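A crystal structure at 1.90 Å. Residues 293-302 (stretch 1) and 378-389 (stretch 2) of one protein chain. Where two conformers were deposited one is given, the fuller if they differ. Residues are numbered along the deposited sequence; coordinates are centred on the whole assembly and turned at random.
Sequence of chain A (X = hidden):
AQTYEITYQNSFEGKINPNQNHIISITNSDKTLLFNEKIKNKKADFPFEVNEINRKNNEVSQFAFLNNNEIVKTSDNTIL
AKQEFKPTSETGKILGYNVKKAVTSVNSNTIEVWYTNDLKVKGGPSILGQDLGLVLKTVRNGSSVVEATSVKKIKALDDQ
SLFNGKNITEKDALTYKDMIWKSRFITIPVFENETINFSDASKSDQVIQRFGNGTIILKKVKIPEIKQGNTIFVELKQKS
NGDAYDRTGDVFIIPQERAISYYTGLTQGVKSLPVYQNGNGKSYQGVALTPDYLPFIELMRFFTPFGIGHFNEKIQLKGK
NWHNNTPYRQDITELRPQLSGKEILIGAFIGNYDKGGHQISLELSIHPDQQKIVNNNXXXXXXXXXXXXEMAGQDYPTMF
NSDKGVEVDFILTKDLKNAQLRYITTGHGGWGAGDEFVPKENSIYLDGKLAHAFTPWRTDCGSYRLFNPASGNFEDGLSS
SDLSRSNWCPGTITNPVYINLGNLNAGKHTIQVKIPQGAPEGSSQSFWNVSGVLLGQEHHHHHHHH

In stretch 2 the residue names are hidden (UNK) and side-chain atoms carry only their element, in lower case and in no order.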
ATOM      1  N   TYR A 293     -28.374   8.157  -9.694  1.00 16.61           N
ATOM      2  CA  TYR A 293     -27.085   8.749  -9.326  1.00 15.11           C
ATOM      3  C   TYR A 293     -26.455   8.029  -8.144  1.00 14.62           C
ATOM      4  O   TYR A 293     -27.150   7.648  -7.190  1.00 14.27           O
ATOM      5  CB  TYR A 293     -27.292  10.239  -8.991  1.00 14.97           C
ATOM      6  CG  TYR A 293     -26.087  10.939  -8.401  1.00 14.63           C
ATOM      7  CD1 TYR A 293     -25.075  11.407  -9.208  1.00 14.34           C
ATOM      8  CD2 TYR A 293     -25.961  11.103  -7.018  1.00 14.67           C
ATOM      9  CE1 TYR A 293     -23.957  12.017  -8.667  1.00 14.23           C
ATOM     10  CE2 TYR A 293     -24.863  11.727  -6.467  1.00 14.10           C
ATOM     11  CZ  TYR A 293     -23.866  12.183  -7.303  1.00 14.05           C
ATOM     12  OH  TYR A 293     -22.778  12.811  -6.791  1.00 13.98           O
ATOM     13  N   LEU A 294     -25.130   7.859  -8.233  1.00 14.33           N
ATOM     14  CA  LEU A 294     -24.291   7.455  -7.111  1.00 14.80           C
ATOM     15  C   LEU A 294     -23.275   8.553  -6.771  1.00 14.60           C
ATOM     16  O   LEU A 294     -22.680   9.156  -7.672  1.00 13.91           O
ATOM     17  CB  LEU A 294     -23.514   6.195  -7.449  1.00 14.67           C
ATOM     18  CG  LEU A 294     -24.356   4.953  -7.673  1.00 15.60           C
ATOM     19  CD1 LEU A 294     -23.452   3.838  -8.147  1.00 15.78           C
ATOM     20  CD2 LEU A 294     -25.162   4.556  -6.448  1.00 15.68           C
ATOM     21  N   PRO A 295     -23.061   8.801  -5.470  1.00 14.61           N
ATOM     22  CA  PRO A 295     -22.051   9.770  -5.049  1.00 14.26           C
ATOM     23  C   PRO A 295     -20.662   9.160  -5.182  1.00 13.72           C
ATOM     24  O   PRO A 295     -20.552   7.947  -5.314  1.00 13.85           O
ATOM     25  CB  PRO A 295     -22.412  10.033  -3.576  1.00 14.69           C
ATOM     26  CG  PRO A 295     -23.096   8.788  -3.120  1.00 15.10           C
ATOM     27  CD  PRO A 295     -23.755   8.182  -4.323  1.00 14.87           C
ATOM     28  N   PHE A 296     -19.602   9.968  -5.160  1.00 13.40           N
ATOM     29  CA  PHE A 296     -18.267   9.393  -5.277  1.00 12.78           C
ATOM     30  C   PHE A 296     -17.853   8.640  -3.996  1.00 13.55           C
ATOM     31  O   PHE A 296     -18.464   8.815  -2.924  1.00 13.67           O
ATOM     32  CB  PHE A 296     -17.224  10.433  -5.714  1.00 13.39           C
ATOM     33  CG  PHE A 296     -16.812  11.406  -4.658  1.00 13.13           C
ATOM     34  CD1 PHE A 296     -15.727  11.134  -3.831  1.00 14.46           C
ATOM     35  CD2 PHE A 296     -17.474  12.619  -4.502  1.00 13.62           C
ATOM     36  CE1 PHE A 296     -15.326  12.039  -2.863  1.00 14.16           C
ATOM     37  CE2 PHE A 296     -17.068  13.543  -3.546  1.00 13.55           C
ATOM     38  CZ  PHE A 296     -15.984  13.254  -2.722  1.00 13.99           C
ATOM     39  N   ILE A 297     -16.859   7.767  -4.147  1.00 13.01           N
ATOM     40  CA  ILE A 297     -16.289   6.997  -3.039  1.00 13.62           C
ATOM     41  C   ILE A 297     -14.923   7.567  -2.691  1.00 13.94           C
ATOM     42  O   ILE A 297     -14.041   7.712  -3.582  1.00 13.54           O
ATOM     43  CB  ILE A 297     -16.188   5.525  -3.414  1.00 13.75           C
ATOM     44  CG1 ILE A 297     -17.609   4.946  -3.474  1.00 13.99           C
ATOM     45  CG2 ILE A 297     -15.324   4.695  -2.442  1.00 14.01           C
ATOM     46  CD1 ILE A 297     -17.644   3.540  -3.970  1.00 15.09           C
ATOM     47  N   GLU A 298     -14.748   7.855  -1.403  1.00 13.52           N
ATOM     48  CA  GLU A 298     -13.439   8.249  -0.848  1.00 13.92           C
ATOM     49  C   GLU A 298     -12.577   7.024  -0.577  1.00 13.16           C
ATOM     50  O   GLU A 298     -12.880   6.228   0.333  1.00 12.91           O
ATOM     51  CB  GLU A 298     -13.617   8.997   0.476  1.00 15.07           C
ATOM     52  CG  GLU A 298     -14.473  10.204   0.369  1.00 16.79           C
ATOM     53  CD  GLU A 298     -14.666  10.924   1.686  1.00 18.33           C
ATOM     54  OE1 GLU A 298     -14.971  10.269   2.708  1.00 19.73           O
ATOM     55  OE2 GLU A 298     -14.522  12.159   1.691  1.00 21.34           O
ATOM     56  N   LEU A 299     -11.526   6.812  -1.364  1.00 12.75           N
ATOM     57  CA  LEU A 299     -10.570   5.745  -1.015  1.00 12.47           C
ATOM     58  C   LEU A 299      -9.844   6.074   0.290  1.00 13.69           C
ATOM     59  O   LEU A 299      -9.643   5.194   1.118  1.00 14.57           O
ATOM     60  CB  LEU A 299      -9.524   5.532  -2.110  1.00 12.47           C
ATOM     61  CG  LEU A 299     -10.008   5.130  -3.499  1.00 12.17           C
ATOM     62  CD1 LEU A 299      -8.795   4.722  -4.347  1.00 12.64           C
ATOM     63  CD2 LEU A 299     -11.014   3.969  -3.405  1.00 12.57           C
HETATM   64  N   MSE A 300      -9.473   7.339   0.458  1.00 14.44           N
HETATM   65  CA  MSE A 300      -8.639   7.801   1.587  0.50 15.37           C
HETATM   66  C   MSE A 300      -8.940   9.256   1.816  1.00 14.44           C
HETATM   67  O   MSE A 300      -8.805  10.060   0.905  1.00 14.76           O
HETATM   68  CB  MSE A 300      -7.136   7.652   1.262  0.50 17.05           C
HETATM   69  CG  MSE A 300      -6.200   8.238   2.331  0.50 19.08           C
HETATM   70 SE   MSE A 300      -4.482   8.877   1.574  0.50 23.18          SE
HETATM   71  CE  MSE A 300      -4.135   7.434   0.283  0.50 21.84           C
ATOM     72  N   ARG A 301      -9.362   9.613   3.036  1.00 13.47           N
ATOM     73  CA  ARG A 301      -9.524  10.993   3.448  1.00 14.14           C
ATOM     74  C   ARG A 301      -8.282  11.355   4.251  1.00 13.79           C
ATOM     75  O   ARG A 301      -7.894  10.619   5.178  1.00 14.05           O
ATOM     76  CB  ARG A 301     -10.798  11.172   4.294  1.00 15.39           C
ATOM     77  CG  ARG A 301     -10.942  12.531   4.987  1.00 16.92           C
ATOM     78  CD  ARG A 301     -11.968  13.475   4.390  1.00 16.52           C
ATOM     79  NE  ARG A 301     -13.287  12.872   4.187  1.00 16.31           N
ATOM     80  CZ  ARG A 301     -14.313  12.839   5.045  1.00 15.86           C
ATOM     81  NH1 ARG A 301     -14.240  13.364   6.261  1.00 15.71           N
ATOM     82  NH2 ARG A 301     -15.439  12.218   4.681  1.00 14.96           N
ATOM     83  N   PHE A 302      -7.627  12.456   3.866  1.00 13.22           N
ATOM     84  CA  PHE A 302      -6.383  12.864   4.500  1.00 12.60           C
ATOM     85  C   PHE A 302      -6.353  14.375   4.646  1.00 12.68           C
ATOM     86  O   PHE A 302      -7.113  15.107   3.992  1.00 12.88           O
ATOM     87  CB  PHE A 302      -5.136  12.359   3.731  1.00 12.30           C
ATOM     88  CG  PHE A 302      -4.940  12.989   2.369  1.00 12.76           C
ATOM     89  CD1 PHE A 302      -5.629  12.508   1.250  1.00 12.92           C
ATOM     90  CD2 PHE A 302      -4.049  14.051   2.189  1.00 12.63           C
ATOM     91  CE1 PHE A 302      -5.458  13.093  -0.001  1.00 13.55           C
ATOM     92  CE2 PHE A 302      -3.878  14.643   0.936  1.00 13.50           C
ATOM     93  CZ  PHE A 302      -4.576  14.165  -0.162  1.00 12.91           C
ATOM     94  N   UNK A 378     -20.096  -7.065  -1.988  1.00 15.60           N
ATOM     95  CA  UNK A 378     -21.053  -6.035  -2.328  1.00 15.64           C
ATOM     96  C   UNK A 378     -20.580  -4.706  -1.761  1.00 15.31           C
ATOM     97  O   UNK A 378     -20.143  -4.645  -0.608  1.00 14.60           O
ATOM     98  c   UNK A 378     -25.525  -3.495  -2.418  1.00 18.64           C
ATOM     99  c   UNK A 378     -23.702  -4.325  -1.100  1.00 17.91           C
ATOM    100  c   UNK A 378     -25.324  -4.523  -3.327  1.00 19.92           C
ATOM    101  c   UNK A 378     -24.336  -5.464  -3.103  1.00 19.75           C
ATOM    102  c   UNK A 378     -24.708  -3.389  -1.313  1.00 18.33           C
ATOM    103  c   UNK A 378     -23.497  -5.363  -1.989  1.00 17.89           C
ATOM    104  c   UNK A 378     -22.420  -6.391  -1.740  1.00 17.17           C
ATOM    105  N   UNK A 379     -20.647  -3.668  -2.594  1.00 14.38           N
ATOM    106  CA  UNK A 379     -20.305  -2.283  -2.251  1.00 14.21           C
ATOM    107  C   UNK A 379     -21.325  -1.352  -2.900  1.00 14.58           C
ATOM    108  O   UNK A 379     -21.553  -1.442  -4.099  1.00 15.81           O
ATOM    109  c   UNK A 379     -18.594  -0.450  -2.547  1.00 13.93           C
ATOM    110  c   UNK A 379     -17.835  -2.781  -2.135  1.00 14.05           C
ATOM    111  c   UNK A 379     -18.901  -1.911  -2.786  1.00 14.15           C
ATOM    112  N   UNK A 380     -21.964  -0.494  -2.098  1.00 14.46           N
ATOM    113  CA  UNK A 380     -22.908   0.520  -2.581  1.00 14.49           C
ATOM    114  C   UNK A 380     -22.645   1.850  -1.888  1.00 14.44           C
ATOM    115  O   UNK A 380     -22.855   1.960  -0.672  1.00 13.17           O
ATOM    116  c   UNK A 380     -25.421   1.064  -4.321  1.00 16.35           C
ATOM    117  c   UNK A 380     -26.807   0.678  -2.307  1.00 15.15           C
ATOM    118  c   UNK A 380     -24.346   0.122  -2.267  1.00 15.04           C
ATOM    119  c   UNK A 380     -25.427   1.063  -2.814  1.00 15.24           C
ATOM    120  N   UNK A 381     -22.194   2.869  -2.647  1.00 14.92           N
ATOM    121  CA  UNK A 381     -22.009   4.208  -2.085  1.00 14.75           C
ATOM    122  C   UNK A 381     -23.367   4.861  -1.836  1.00 15.33           C
ATOM    123  O   UNK A 381     -24.150   4.973  -2.769  1.00 15.17           O
ATOM    124  c   UNK A 381     -21.620   4.256  -4.456  1.00 15.13           C
ATOM    125  c   UNK A 381     -21.269   4.964  -3.187  1.00 14.95           C
ATOM    126  c   UNK A 381     -21.833   2.800  -4.076  1.00 14.80           C
ATOM    127  N   UNK A 382     -23.647   5.260  -0.597  1.00 14.71           N
ATOM    128  CA  UNK A 382     -24.974   5.759  -0.232  1.00 15.10           C
ATOM    129  C   UNK A 382     -24.999   7.265  -0.012  1.00 14.02           C
ATOM    130  O   UNK A 382     -25.958   7.919  -0.382  1.00 13.93           O
ATOM    131  c   UNK A 382     -25.936   3.574   0.551  1.00 16.94           C
ATOM    132  c   UNK A 382     -24.639   4.945   2.140  1.00 17.40           C
ATOM    133  c   UNK A 382     -25.578   4.995   0.965  1.00 16.41           C
ATOM    134  N   UNK A 383     -23.925   7.829   0.544  1.00 13.40           N
ATOM    135  CA  UNK A 383     -23.825   9.272   0.656  1.00 12.64           C
ATOM    136  C   UNK A 383     -22.379   9.720   0.700  1.00 12.66           C
ATOM    137  O   UNK A 383     -21.470   8.946   1.025  1.00 12.94           O
ATOM    138  c   UNK A 383     -23.124   9.877   3.915  1.00 13.26           C
ATOM    139  c   UNK A 383     -22.705   9.359   5.128  1.00 13.21           C
ATOM    140  c   UNK A 383     -24.577   9.821   1.877  1.00 12.81           C
ATOM    141  c   UNK A 383     -24.119   9.263   3.193  1.00 12.73           C
ATOM    142  c   UNK A 383     -24.762   8.164   3.750  1.00 13.40           C
ATOM    143  c   UNK A 383     -23.333   8.245   5.660  1.00 13.92           C
ATOM    144  c   UNK A 383     -24.371   7.648   4.977  1.00 13.35           C
ATOM    145  N   UNK A 384     -22.189  10.986   0.361  1.00 13.10           N
ATOM    146  CA  UNK A 384     -20.899  11.653   0.491  1.00 13.50           C
ATOM    147  C   UNK A 384     -21.135  13.150   0.504  1.00 13.32           C
ATOM    148  O   UNK A 384     -21.513  13.726  -0.524  1.00 13.26           O
ATOM    149  c   UNK A 384     -19.984  11.279  -0.661  1.00 13.84           C
ATOM    150  c   UNK A 384     -18.534  11.640  -0.386  1.00 14.80           C
ATOM    151  n   UNK A 384     -17.629  10.892  -0.999  1.00 16.19           N
ATOM    152  o   UNK A 384     -18.226  12.557   0.384  1.00 13.80           O
ATOM    153  N   UNK A 385     -20.951  13.766   1.669  1.00 12.84           N
ATOM    154  CA  UNK A 385     -21.140  15.193   1.805  1.00 13.17           C
ATOM    155  C   UNK A 385     -19.888  15.995   1.523  1.00 13.10           C
ATOM    156  O   UNK A 385     -19.968  17.200   1.425  1.00 13.71           O
ATOM    157  o   UNK A 385     -20.615  15.429   4.183  1.00 12.77           O
ATOM    158  c   UNK A 385     -22.902  14.774   3.583  1.00 13.71           C
ATOM    159  c   UNK A 385     -21.651  15.602   3.200  1.00 12.95           C
ATOM    160  N   UNK A 386     -18.745  15.335   1.400  1.00 12.96           N
ATOM    161  CA  UNK A 386     -17.482  16.036   1.199  1.00 13.02           C
ATOM    162  C   UNK A 386     -17.472  16.807  -0.130  1.00 13.79           C
ATOM    163  O   UNK A 386     -17.595  16.205  -1.206  1.00 13.29           O
ATOM    164  c   UNK A 386     -16.297  15.057   1.233  1.00 12.98           C
ATOM    165  c   UNK A 386     -14.959  15.814   1.110  1.00 13.32           C
ATOM    166  o   UNK A 386     -16.309  14.301   2.457  1.00 12.54           O
ATOM    167  N   UNK A 387     -17.278  18.119  -0.071  1.00 13.97           N
ATOM    168  CA  UNK A 387     -17.365  18.906  -1.303  1.00 14.63           C
ATOM    169  C   UNK A 387     -16.009  19.059  -2.003  1.00 15.21           C
ATOM    170  O   UNK A 387     -15.306  20.097  -1.934  1.00 14.89           O
ATOM    171  c   UNK A 387     -17.457  21.142  -0.113  1.00 16.30           C
ATOM    172  n   UNK A 387     -17.551  22.441  -0.380  1.00 15.96           N
ATOM    173  o   UNK A 387     -16.863  20.700   0.880  1.00 16.61           O
ATOM    174  c   UNK A 387     -18.121  20.217  -1.103  1.00 15.39           C
ATOM    175  N   UNK A 388     -15.654  17.974  -2.679  1.00 15.29           N
ATOM    176  CA  UNK A 388     -14.470  17.916  -3.507  1.00 15.09           C
ATOM    177  C   UNK A 388     -14.566  18.987  -4.573  1.00 14.79           C
ATOM    178  O   UNK A 388     -13.533  19.511  -5.002  1.00 14.75           O
ATOM    179  c   UNK A 388     -14.294  16.507  -4.096  1.00 15.19           C
ATOM    180  c   UNK A 388     -13.540  16.499  -5.421  1.00 15.64           C
ATOM    181  c   UNK A 388     -13.602  15.608  -3.064  1.00 15.45           C
ATOM    182  N   UNK A 389     -15.797  19.326  -4.971  1.00 14.88           N
ATOM    183  CA  UNK A 389     -16.028  20.414  -5.928  1.00 16.35           C
ATOM    184  C   UNK A 389     -16.181  21.779  -5.260  1.00 16.75           C
ATOM    185  O   UNK A 389     -16.867  22.666  -5.781  1.00 16.28           O
ATOM    186  c   UNK A 389     -17.241  20.029  -6.804  1.00 17.35           C
ATOM    187  c   UNK A 389     -18.522  20.163 -10.001  1.00 23.52           C
ATOM    188 se   UNK A 389     -18.397  18.524  -8.934  1.00 25.97          SE
ATOM    189  c   UNK A 389     -16.800  19.059  -7.888  1.00 19.73           C
TER
HETATM  190  O   HOH W   1     -19.408   7.366  -0.699  1.00 14.35           O

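Position 378 carries one carbon and then a ring of six carbons, with no oxygen; it touches nothing on stretch 1. It is Phe378. At 379 one carbon bears two more, a fork at the first carbon, and one branch lies near Ile297 CD1: this is Val379, and Val379 CG1 is 4.3 Å from Ile297 CD1. Position 380 has four carbons forked at the second, one end near Leu294 CD2: Leu380, with Leu380 CD1 4.1 Å from Leu294 CD2.

At 381 three carbons close a ring onto the backbone N, and the ring lies among Leu294, Pro295 and Ile297; only proline closes such a ring. The CA-to-CB bond of Pro381 points toward stretch 1: Pro381 CB is 3.7 Å from Ile297 CG1 and 4.2 Å from Pro295 CD, and Pro381 CG is 4.0 Å from Leu294 CB. Pro381 O, covered by Pro295 CD and Leu294 CD2, has no partner in the model.

Position 382 again has three carbons forked at the first; its CA-to-CB bond points away, and its backbone C meets Pro295 CG instead. It is Val382, with Val382 C 3.9 Å from Pro295 CG. Position 383, one carbon and a six-carbon ring, also has its CA-to-CB bond pointing away, and its CA lies against Pro295 CG: Phe383, with Phe383 CA 3.9 Å from Pro295 CG.

Position 384 has two carbons, the second carrying one oxygen and one nitrogen, and the nitrogen faces Phe296 O. Two carbons and a terminal amide make this Asn384. Asn384 ND2 donates to Phe296 O at 3.0 Å, nearly straight at 176°, while also lying over one face of the Phe296 ring; Asn384 OD1 accepts from the backbone N of 386.

At 385 one carbon carries an oxygen and a carbon, the CA-to-CB bond pointing away, without contact: Thr385. At 386 the same atoms recur with the CA-to-CB bond toward stretch 1, the oxygen beside Glu298 OE2: Thr386, where Thr386 OG1 donates to Glu298 OE2 at 2.9 Å. Position 387, two carbons ending in oxygen and nitrogen, has its CA-to-CB bond pointing away: Asn387. At 388 a three-carbon fork reaches the Phe296 ring: Val388, with Val388 CG2 3.4 Å from Phe296 CZ. Position 389, two carbons, selenium and a terminal carbon, is selenomethionine, Met389, out of contact.

Pro381 anchors one apolar patch; Asn384 ties the middle, where a water donates to both Phe296 O (2.8 Å) and Phe383 O (3.1 Å); past it, the Thr386 hydrogen bond sits beside the apolar contact of Val388 with Phe296. At Thr386 the acceptor is already held in place: Arg301 NE donates to Glu298 OE2 at 2.9 Å, and Arg301 NH2 forms a salt bridge with Glu298 OE1 at 2.8 Å. Side chains, rather than paired strand backbones, join the two stretches.

Stretch 2 378-389: FVLPVFNTTNVM
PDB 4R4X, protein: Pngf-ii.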